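Local atomic coordinates of beta-fructofuranosidase (Bifidobacterium adolescentis, PDB entry 6NOB), a protein that probably hydrolyses terminal beta-fructofuranoside residues from sugars such as sucrose, as a glycoside hydrolase of family 32. Residues Glu188-Val202 against Ala214-Arg228. Sequence-based numbering, arbitrary orientation.
Sequences ERIVGGAFSGSAVTV and ANAIRLYLTRHLETR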
ATOM      1  N   GLU A 188     -17.773  18.597  10.929  1.00 36.88           N
ATOM      2  CA  GLU A 188     -18.199  17.376  10.256  1.00 42.01           C
ATOM      3  C   GLU A 188     -18.476  17.580   8.773  1.00 41.87           C
ATOM      4  O   GLU A 188     -18.651  16.591   8.054  1.00 43.46           O
ATOM      5  CB  GLU A 188     -19.444  16.808  10.938  1.00 50.87           C
ATOM      6  CG  GLU A 188     -19.189  16.277  12.336  1.00 65.91           C
ATOM      7  CD  GLU A 188     -20.450  15.758  13.002  1.00 76.45           C
ATOM      8  OE1 GLU A 188     -21.294  16.588  13.406  1.00 78.90           O
ATOM      9  OE2 GLU A 188     -20.596  14.523  13.118  1.00 79.57           O
ATOM     10  N   ARG A 189     -18.512  18.826   8.297  1.00 41.01           N
ATOM     11  CA  ARG A 189     -18.792  19.075   6.889  1.00 44.08           C
ATOM     12  C   ARG A 189     -17.615  18.725   5.989  1.00 45.37           C
ATOM     13  O   ARG A 189     -17.792  18.622   4.771  1.00 50.62           O
ATOM     14  CB  ARG A 189     -19.175  20.539   6.677  1.00 40.60           C
ATOM     15  CG  ARG A 189     -20.411  20.999   7.443  1.00 40.20           C
ATOM     16  CD  ARG A 189     -20.528  22.516   7.386  1.00 36.99           C
ATOM     17  NE  ARG A 189     -19.358  23.156   7.979  1.00 42.70           N
ATOM     18  CZ  ARG A 189     -19.047  24.442   7.839  1.00 43.99           C
ATOM     19  NH1 ARG A 189     -19.817  25.243   7.117  1.00 44.92           N
ATOM     20  NH2 ARG A 189     -17.960  24.926   8.424  1.00 44.67           N
ATOM     21  N   ILE A 190     -16.423  18.543   6.552  1.00 35.08           N
ATOM     22  CA  ILE A 190     -15.227  18.349   5.750  1.00 37.32           C
ATOM     23  C   ILE A 190     -14.653  16.961   6.012  1.00 39.38           C
ATOM     24  O   ILE A 190     -14.935  16.319   7.027  1.00 37.73           O
ATOM     25  CB  ILE A 190     -14.166  19.438   6.011  1.00 35.40           C
ATOM     26  CG1 ILE A 190     -13.923  19.611   7.510  1.00 37.43           C
ATOM     27  CG2 ILE A 190     -14.611  20.758   5.404  1.00 32.94           C
ATOM     28  CD1 ILE A 190     -12.877  20.655   7.841  1.00 33.12           C
ATOM     29  N   VAL A 191     -13.836  16.504   5.061  1.00 34.20           N
ATOM     30  CA  VAL A 191     -13.174  15.207   5.127  1.00 34.23           C
ATOM     31  C   VAL A 191     -11.809  15.352   4.465  1.00 36.47           C
ATOM     32  O   VAL A 191     -11.625  16.168   3.557  1.00 34.81           O
ATOM     33  CB  VAL A 191     -14.029  14.103   4.453  1.00 38.31           C
ATOM     34  CG1 VAL A 191     -14.160  14.354   2.953  1.00 26.92           C
ATOM     35  CG2 VAL A 191     -13.451  12.718   4.726  1.00 33.70           C
ATOM     36  N   GLY A 192     -10.840  14.571   4.941  1.00 40.23           N
ATOM     37  CA  GLY A 192      -9.503  14.595   4.373  1.00 36.74           C
ATOM     38  C   GLY A 192      -8.455  13.944   5.254  1.00 41.77           C
ATOM     39  O   GLY A 192      -8.644  12.814   5.712  1.00 41.62           O
ATOM     40  N   GLY A 193      -7.334  14.635   5.487  1.00 37.79           N
ATOM     41  CA  GLY A 193      -6.321  14.171   6.409  1.00 37.59           C
ATOM     42  C   GLY A 193      -4.945  14.177   5.775  1.00 38.11           C
ATOM     43  O   GLY A 193      -4.701  14.848   4.765  1.00 39.93           O
ATOM     44  N   ALA A 194      -4.034  13.420   6.382  1.00 35.52           N
ATOM     45  CA  ALA A 194      -2.660  13.299   5.896  1.00 33.10           C
ATOM     46  C   ALA A 194      -2.619  12.193   4.848  1.00 30.03           C
ATOM     47  O   ALA A 194      -2.490  11.013   5.181  1.00 35.72           O
ATOM     48  CB  ALA A 194      -1.706  13.014   7.049  1.00 29.63           C
ATOM     49  N   PHE A 195      -2.725  12.572   3.578  1.00 27.71           N
ATOM     50  CA  PHE A 195      -2.750  11.606   2.488  1.00 26.30           C
ATOM     51  C   PHE A 195      -1.334  11.099   2.204  1.00 33.33           C
ATOM     52  O   PHE A 195      -0.379  11.385   2.933  1.00 33.30           O
ATOM     53  CB  PHE A 195      -3.403  12.215   1.250  1.00 25.03           C
ATOM     54  CG  PHE A 195      -4.907  12.126   1.251  1.00 32.62           C
ATOM     55  CD1 PHE A 195      -5.607  11.972   2.439  1.00 31.78           C
ATOM     56  CD2 PHE A 195      -5.617  12.181   0.064  1.00 33.78           C
ATOM     57  CE1 PHE A 195      -6.986  11.889   2.442  1.00 29.67           C
ATOM     58  CE2 PHE A 195      -6.996  12.092   0.059  1.00 34.96           C
ATOM     59  CZ  PHE A 195      -7.683  11.949   1.251  1.00 32.40           C
ATOM     60  N   SER A 196      -1.191  10.343   1.118  1.00 32.30           N
ATOM     61  CA  SER A 196       0.020   9.578   0.867  1.00 32.78           C
ATOM     62  C   SER A 196       1.218  10.497   0.631  1.00 34.98           C
ATOM     63  O   SER A 196       1.078  11.667   0.256  1.00 32.19           O
ATOM     64  CB  SER A 196      -0.188   8.655  -0.331  1.00 30.94           C
ATOM     65  OG  SER A 196      -0.969   7.535   0.043  1.00 32.42           O
ATOM     66  N   GLY A 197       2.413   9.948   0.863  1.00 26.98           N
ATOM     67  CA  GLY A 197       3.646  10.700   0.707  1.00 26.71           C
ATOM     68  C   GLY A 197       4.854   9.793   0.606  1.00 35.31           C
ATOM     69  O   GLY A 197       4.777   8.586   0.846  1.00 35.30           O
ATOM     70  N   SER A 198       5.985  10.399   0.247  1.00 33.68           N
ATOM     71  CA  SER A 198       7.253   9.703   0.039  1.00 29.93           C
ATOM     72  C   SER A 198       8.311  10.235   1.009  1.00 34.29           C
ATOM     73  O   SER A 198       8.065  11.161   1.787  1.00 31.18           O
ATOM     74  CB  SER A 198       7.721   9.849  -1.411  1.00 31.11           C
ATOM     75  OG  SER A 198       7.780  11.213  -1.794  1.00 31.62           O
ATOM     76  N   ALA A 199       9.511   9.645   0.945  1.00 31.93           N
ATOM     77  CA  ALA A 199      10.574   9.927   1.904  1.00 32.03           C
ATOM     78  C   ALA A 199      11.903  10.168   1.202  1.00 34.78           C
ATOM     79  O   ALA A 199      12.240   9.486   0.229  1.00 29.79           O
ATOM     80  CB  ALA A 199      10.737   8.774   2.900  1.00 28.94           C
ATOM     81  N   VAL A 200      12.663  11.135   1.714  1.00 33.07           N
ATOM     82  CA  VAL A 200      14.028  11.395   1.269  1.00 37.03           C
ATOM     83  C   VAL A 200      14.909  11.499   2.507  1.00 37.50           C
ATOM     84  O   VAL A 200      14.689  12.373   3.355  1.00 32.89           O
ATOM     85  CB  VAL A 200      14.136  12.675   0.423  1.00 35.87           C
ATOM     86  CG1 VAL A 200      15.575  12.886  -0.033  1.00 37.35           C
ATOM     87  CG2 VAL A 200      13.203  12.609  -0.772  1.00 35.56           C
ATOM     88  N   THR A 201      15.897  10.609   2.616  1.00 36.02           N
ATOM     89  CA  THR A 201      16.836  10.651   3.731  1.00 36.60           C
ATOM     90  C   THR A 201      17.858  11.759   3.498  1.00 39.06           C
ATOM     91  O   THR A 201      18.477  11.830   2.432  1.00 40.03           O
ATOM     92  CB  THR A 201      17.541   9.302   3.906  1.00 37.27           C
ATOM     93  OG1 THR A 201      18.312   8.997   2.735  1.00 34.87           O
ATOM     94  CG2 THR A 201      16.528   8.189   4.149  1.00 36.09           C
ATOM     95  N   VAL A 202      18.030  12.628   4.497  1.00 35.13           N
ATOM     96  CA  VAL A 202      18.871  13.811   4.379  1.00 36.30           C
ATOM     97  C   VAL A 202      19.814  13.883   5.577  1.00 40.34           C
ATOM     98  O   VAL A 202      19.621  13.215   6.593  1.00 37.64           O
ATOM     99  CB  VAL A 202      18.043  15.111   4.276  1.00 34.21           C
ATOM    100  CG1 VAL A 202      17.174  15.097   3.027  1.00 29.78           C
ATOM    101  CG2 VAL A 202      17.193  15.299   5.525  1.00 28.85           C
ATOM    102  N   ALA A 214      22.321   9.108   7.068  1.00 43.95           N
ATOM    103  CA  ALA A 214      21.391  10.216   7.196  1.00 37.10           C
ATOM    104  C   ALA A 214      21.196  10.614   8.656  1.00 39.20           C
ATOM    105  O   ALA A 214      21.434   9.837   9.586  1.00 41.56           O
ATOM    106  CB  ALA A 214      20.042   9.861   6.567  1.00 34.13           C
ATOM    107  N   ASN A 215      20.755  11.858   8.845  1.00 39.27           N
ATOM    108  CA  ASN A 215      20.416  12.376  10.160  1.00 39.92           C
ATOM    109  C   ASN A 215      18.920  12.496  10.393  1.00 40.45           C
ATOM    110  O   ASN A 215      18.502  12.617  11.550  1.00 43.59           O
ATOM    111  CB  ASN A 215      21.062  13.753  10.372  1.00 49.61           C
ATOM    112  CG  ASN A 215      22.562  13.666  10.543  1.00 62.06           C
ATOM    113  OD1 ASN A 215      23.324  14.098   9.677  1.00 65.78           O
ATOM    114  ND2 ASN A 215      22.997  13.096  11.662  1.00 66.14           N
ATOM    115  N   ALA A 216      18.113  12.463   9.335  1.00 38.95           N
ATOM    116  CA  ALA A 216      16.669  12.576   9.455  1.00 36.67           C
ATOM    117  C   ALA A 216      16.025  12.063   8.175  1.00 38.49           C
ATOM    118  O   ALA A 216      16.670  11.975   7.125  1.00 38.71           O
ATOM    119  CB  ALA A 216      16.235  14.020   9.728  1.00 30.46           C
ATOM    120  N   ILE A 217      14.747  11.716   8.283  1.00 34.67           N
ATOM    121  CA  ILE A 217      13.906  11.408   7.130  1.00 27.16           C
ATOM    122  C   ILE A 217      13.083  12.647   6.819  1.00 32.68           C
ATOM    123  O   ILE A 217      12.353  13.147   7.685  1.00 33.79           O
ATOM    124  CB  ILE A 217      12.981  10.209   7.396  1.00 27.31           C
ATOM    125  CG1 ILE A 217      13.758   8.991   7.885  1.00 28.47           C
ATOM    126  CG2 ILE A 217      12.185   9.865   6.144  1.00 29.85           C
ATOM    127  CD1 ILE A 217      12.851   7.884   8.398  1.00 26.98           C
ATOM    128  N   ARG A 218      13.186  13.146   5.593  1.00 29.82           N
ATOM    129  CA  ARG A 218      12.292  14.191   5.120  1.00 32.11           C
ATOM    130  C   ARG A 218      11.156  13.552   4.334  1.00 31.26           C
ATOM    131  O   ARG A 218      11.395  12.795   3.387  1.00 31.82           O
ATOM    132  CB  ARG A 218      13.016  15.223   4.254  1.00 25.40           C
ATOM    133  CG  ARG A 218      12.086  16.334   3.777  1.00 24.95           C
ATOM    134  CD  ARG A 218      12.830  17.582   3.325  1.00 27.68           C
ATOM    135  NE  ARG A 218      13.507  18.272   4.421  1.00 34.11           N
ATOM    136  CZ  ARG A 218      12.891  19.005   5.344  1.00 38.07           C
ATOM    137  NH1 ARG A 218      11.569  19.135   5.324  1.00 37.48           N
ATOM    138  NH2 ARG A 218      13.597  19.602   6.296  1.00 32.42           N
ATOM    139  N   LEU A 219       9.927  13.855   4.731  1.00 30.96           N
ATOM    140  CA  LEU A 219       8.742  13.333   4.075  1.00 32.06           C
ATOM    141  C   LEU A 219       8.066  14.437   3.286  1.00 34.06           C
ATOM    142  O   LEU A 219       8.034  15.592   3.720  1.00 35.94           O
ATOM    143  CB  LEU A 219       7.774  12.737   5.096  1.00 28.12           C
ATOM    144  CG  LEU A 219       8.518  11.640   5.854  1.00 39.39           C
ATOM    145  CD1 LEU A 219       8.489  11.888   7.351  1.00 38.11           C
ATOM    146  CD2 LEU A 219       7.973  10.271   5.495  1.00 35.18           C
ATOM    147  N   TYR A 220       7.558  14.078   2.110  1.00 34.75           N
ATOM    148  CA  TYR A 220       6.714  14.947   1.299  1.00 32.58           C
ATOM    149  C   TYR A 220       5.382  14.236   1.118  1.00 35.57           C
ATOM    150  O   TYR A 220       5.347  13.117   0.599  1.00 37.76           O
ATOM    151  CB  TYR A 220       7.356  15.239  -0.060  1.00 25.48           C
ATOM    152  CG  TYR A 220       8.645  16.029   0.013  1.00 31.85           C
ATOM    153  CD1 TYR A 220       8.630  17.417  -0.062  1.00 29.72           C
ATOM    154  CD2 TYR A 220       9.874  15.391   0.140  1.00 27.35           C
ATOM    155  CE1 TYR A 220       9.799  18.149  -0.003  1.00 30.77           C
ATOM    156  CE2 TYR A 220      11.053  16.116   0.202  1.00 32.29           C
ATOM    157  CZ  TYR A 220      11.007  17.496   0.129  1.00 36.00           C
ATOM    158  OH  TYR A 220      12.170  18.232   0.186  1.00 33.60           O
ATOM    159  N   LEU A 221       4.295  14.872   1.551  1.00 35.76           N
ATOM    160  CA  LEU A 221       2.994  14.220   1.559  1.00 32.78           C
ATOM    161  C   LEU A 221       1.918  15.185   1.084  1.00 39.63           C
ATOM    162  O   LEU A 221       2.133  16.395   0.970  1.00 40.22           O
ATOM    163  CB  LEU A 221       2.639  13.685   2.951  1.00 28.20           C
ATOM    164  CG  LEU A 221       2.399  14.739   4.034  1.00 28.36           C
ATOM    165  CD1 LEU A 221       1.202  14.360   4.893  1.00 26.35           C
ATOM    166  CD2 LEU A 221       3.641  14.915   4.893  1.00 28.23           C
ATOM    167  N   THR A 222       0.741  14.627   0.815  1.00 39.81           N
ATOM    168  CA  THR A 222      -0.430  15.393   0.417  1.00 35.64           C
ATOM    169  C   THR A 222      -1.323  15.636   1.625  1.00 34.94           C
ATOM    170  O   THR A 222      -1.599  14.710   2.394  1.00 38.31           O
ATOM    171  CB  THR A 222      -1.225  14.662  -0.667  1.00 32.47           C
ATOM    172  OG1 THR A 222      -0.446  14.595  -1.865  1.00 35.43           O
ATOM    173  CG2 THR A 222      -2.540  15.386  -0.955  1.00 24.44           C
ATOM    174  N   ARG A 223      -1.757  16.880   1.792  1.00 31.99           N
ATOM    175  CA  ARG A 223      -2.841  17.216   2.703  1.00 32.71           C
ATOM    176  C   ARG A 223      -4.113  17.380   1.884  1.00 36.34           C
ATOM    177  O   ARG A 223      -4.104  18.050   0.846  1.00 38.84           O
ATOM    178  CB  ARG A 223      -2.542  18.495   3.486  1.00 30.45           C
ATOM    179  CG  ARG A 223      -1.592  18.302   4.656  1.00 30.51           C
ATOM    180  CD  ARG A 223      -2.296  17.646   5.830  1.00 32.08           C
ATOM    181  NE  ARG A 223      -1.359  17.265   6.882  1.00 34.11           N
ATOM    182  CZ  ARG A 223      -1.691  16.555   7.955  1.00 33.32           C
ATOM    183  NH1 ARG A 223      -2.942  16.150   8.119  1.00 27.25           N
ATOM    184  NH2 ARG A 223      -0.771  16.250   8.861  1.00 32.78           N
ATOM    185  N   HIS A 224      -5.194  16.757   2.342  1.00 34.27           N
ATOM    186  CA  HIS A 224      -6.465  16.747   1.631  1.00 29.17           C
ATOM    187  C   HIS A 224      -7.521  17.438   2.480  1.00 34.96           C
ATOM    188  O   HIS A 224      -7.653  17.145   3.674  1.00 32.14           O
ATOM    189  CB  HIS A 224      -6.892  15.313   1.306  1.00 31.69           C
ATOM    190  CG  HIS A 224      -8.158  15.215   0.511  1.00 32.05           C
ATOM    191  ND1 HIS A 224      -8.168  14.972  -0.846  1.00 32.58           N
ATOM    192  CD2 HIS A 224      -9.457  15.302   0.885  1.00 33.55           C
ATOM    193  CE1 HIS A 224      -9.416  14.925  -1.275  1.00 31.29           C
ATOM    194  NE2 HIS A 224     -10.218  15.123  -0.244  1.00 29.99           N
ATOM    195  N   LEU A 225      -8.258  18.358   1.862  1.00 36.33           N
ATOM    196  CA  LEU A 225      -9.382  19.035   2.497  1.00 34.14           C
ATOM    197  C   LEU A 225     -10.527  19.078   1.500  1.00 38.22           C
ATOM    198  O   LEU A 225     -10.354  19.575   0.382  1.00 38.65           O
ATOM    199  CB  LEU A 225      -9.002  20.449   2.942  1.00 30.35           C
ATOM    200  CG  LEU A 225     -10.166  21.375   3.291  1.00 32.78           C
ATOM    201  CD1 LEU A 225     -10.889  20.889   4.541  1.00 26.88           C
ATOM    202  CD2 LEU A 225      -9.669  22.800   3.468  1.00 32.42           C
ATOM    203  N   GLU A 226     -11.688  18.564   1.900  1.00 34.22           N
ATOM    204  CA  GLU A 226     -12.817  18.447   0.987  1.00 36.82           C
ATOM    205  C   GLU A 226     -14.122  18.635   1.746  1.00 39.47           C
ATOM    206  O   GLU A 226     -14.319  18.031   2.804  1.00 44.73           O
ATOM    207  CB  GLU A 226     -12.812  17.086   0.285  1.00 36.02           C
ATOM    208  CG  GLU A 226     -14.080  16.787  -0.498  1.00 40.82           C
ATOM    209  CD  GLU A 226     -14.027  15.446  -1.204  1.00 45.38           C
ATOM    210  OE1 GLU A 226     -13.023  14.723  -1.032  1.00 45.16           O
ATOM    211  OE2 GLU A 226     -14.991  15.113  -1.926  1.00 52.19           O
ATOM    212  N   THR A 227     -15.003  19.468   1.200  1.00 33.12           N
ATOM    213  CA  THR A 227     -16.360  19.596   1.713  1.00 39.10           C
ATOM    214  C   THR A 227     -17.183  18.412   1.221  1.00 42.92           C
ATOM    215  O   THR A 227     -17.355  18.237   0.010  1.00 46.52           O
ATOM    216  CB  THR A 227     -16.977  20.916   1.251  1.00 41.13           C
ATOM    217  OG1 THR A 227     -16.101  21.999   1.595  1.00 37.29           O
ATOM    218  CG2 THR A 227     -18.339  21.136   1.900  1.00 32.01           C
ATOM    219  N   ARG A 228     -17.678  17.597   2.155  1.00 43.98           N
ATOM    220  CA  ARG A 228     -18.434  16.397   1.808  1.00 41.38           C
ATOM    221  C   ARG A 228     -19.568  16.725   0.846  1.00 44.89           C
ATOM    222  O   ARG A 228     -20.389  17.610   1.107  1.00 41.98           O
ATOM    223  CB  ARG A 228     -19.000  15.742   3.070  1.00 41.72           C
ATOM    224  CG  ARG A 228     -17.960  15.170   4.020  1.00 43.05           C
ATOM    225  CD  ARG A 228     -18.631  14.482   5.204  1.00 43.40           C
ATOM    226  NE  ARG A 228     -17.741  14.377   6.357  1.00 50.94           N
ATOM    227  CZ  ARG A 228     -16.960  13.329   6.605  1.00 54.98           C
ATOM    228  NH1 ARG A 228     -16.959  12.291   5.781  1.00 56.84           N
ATOM    229  NH2 ARG A 228     -16.179  13.319   7.678  1.00 50.09           N
TER
HETATM  230  O   HOH W   1     -20.550  18.821   3.675  1.00 45.10           O
HETATM  231  O   HOH W   2     -14.431  14.929   9.290  1.00 31.07           O
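Phe-195 and His-224 pack with offset, near-parallel rings across the antiparallel strands 190-202 and 216-227. The planes are 16° apart but so slid that the rings barely overlap; what sits over the centre of the phenyl ring is His-224 CB, 3.3 Å from the centroid, a CH-pi contact. The imidazole, whose CG stands anti to the backbone N (chi1 -177°), runs on past the phenyl rim, His-224 ND1 3.2 Å from Phe-195 CE2. Smaller apolar pairs continue along the strands: Ala-199 CB touches Ile-217 CG2 at 3.7 Å, and Ile-190 meets Leu-225.

Beside the ring pair the register slips by one residue between Ala-194 and Gly-197, a beta bulge, and Thr-222 bonds through its O to Phe-195 N and through its N to Ser-196 O. A classic bulge ends the pairing, where Val-202 O accepts from both Asn-215 N and Ala-216 N.

The imidazole is gripped at both nitrogens: His-224 NE2 donates in the ring plane to Glu-226 OE1 (2.9 Å, 156°), while His-224 ND1 is hydrogen-bonded to Glu-236 on the next strand. An alanine in place of His-224 would probably leave both carboxylates without this partner and bare the Phe-195 face beyond CB.

At the polar edge Arg-228 lays its guanidinium flat over Val-191, whose CG2 lies 3.7 Å from Arg-228 NH1, and Arg-228 NE donates to Glu-188 O, which lies in the guanidinium plane, at 2.9 Å. One water bridges Arg-189 O and Arg-228 O.

This sheet is one blade of the five-bladed beta-propeller expected of family 32, with 190-202 as its innermost strand. Ser-196, whose OG bonds Asp-131, faces away from 216-227. Backbone bonds hold the two strands together, and between two carboxylates, Glu-226 and Glu-236, the buried imidazole is likely to favour the protonated form.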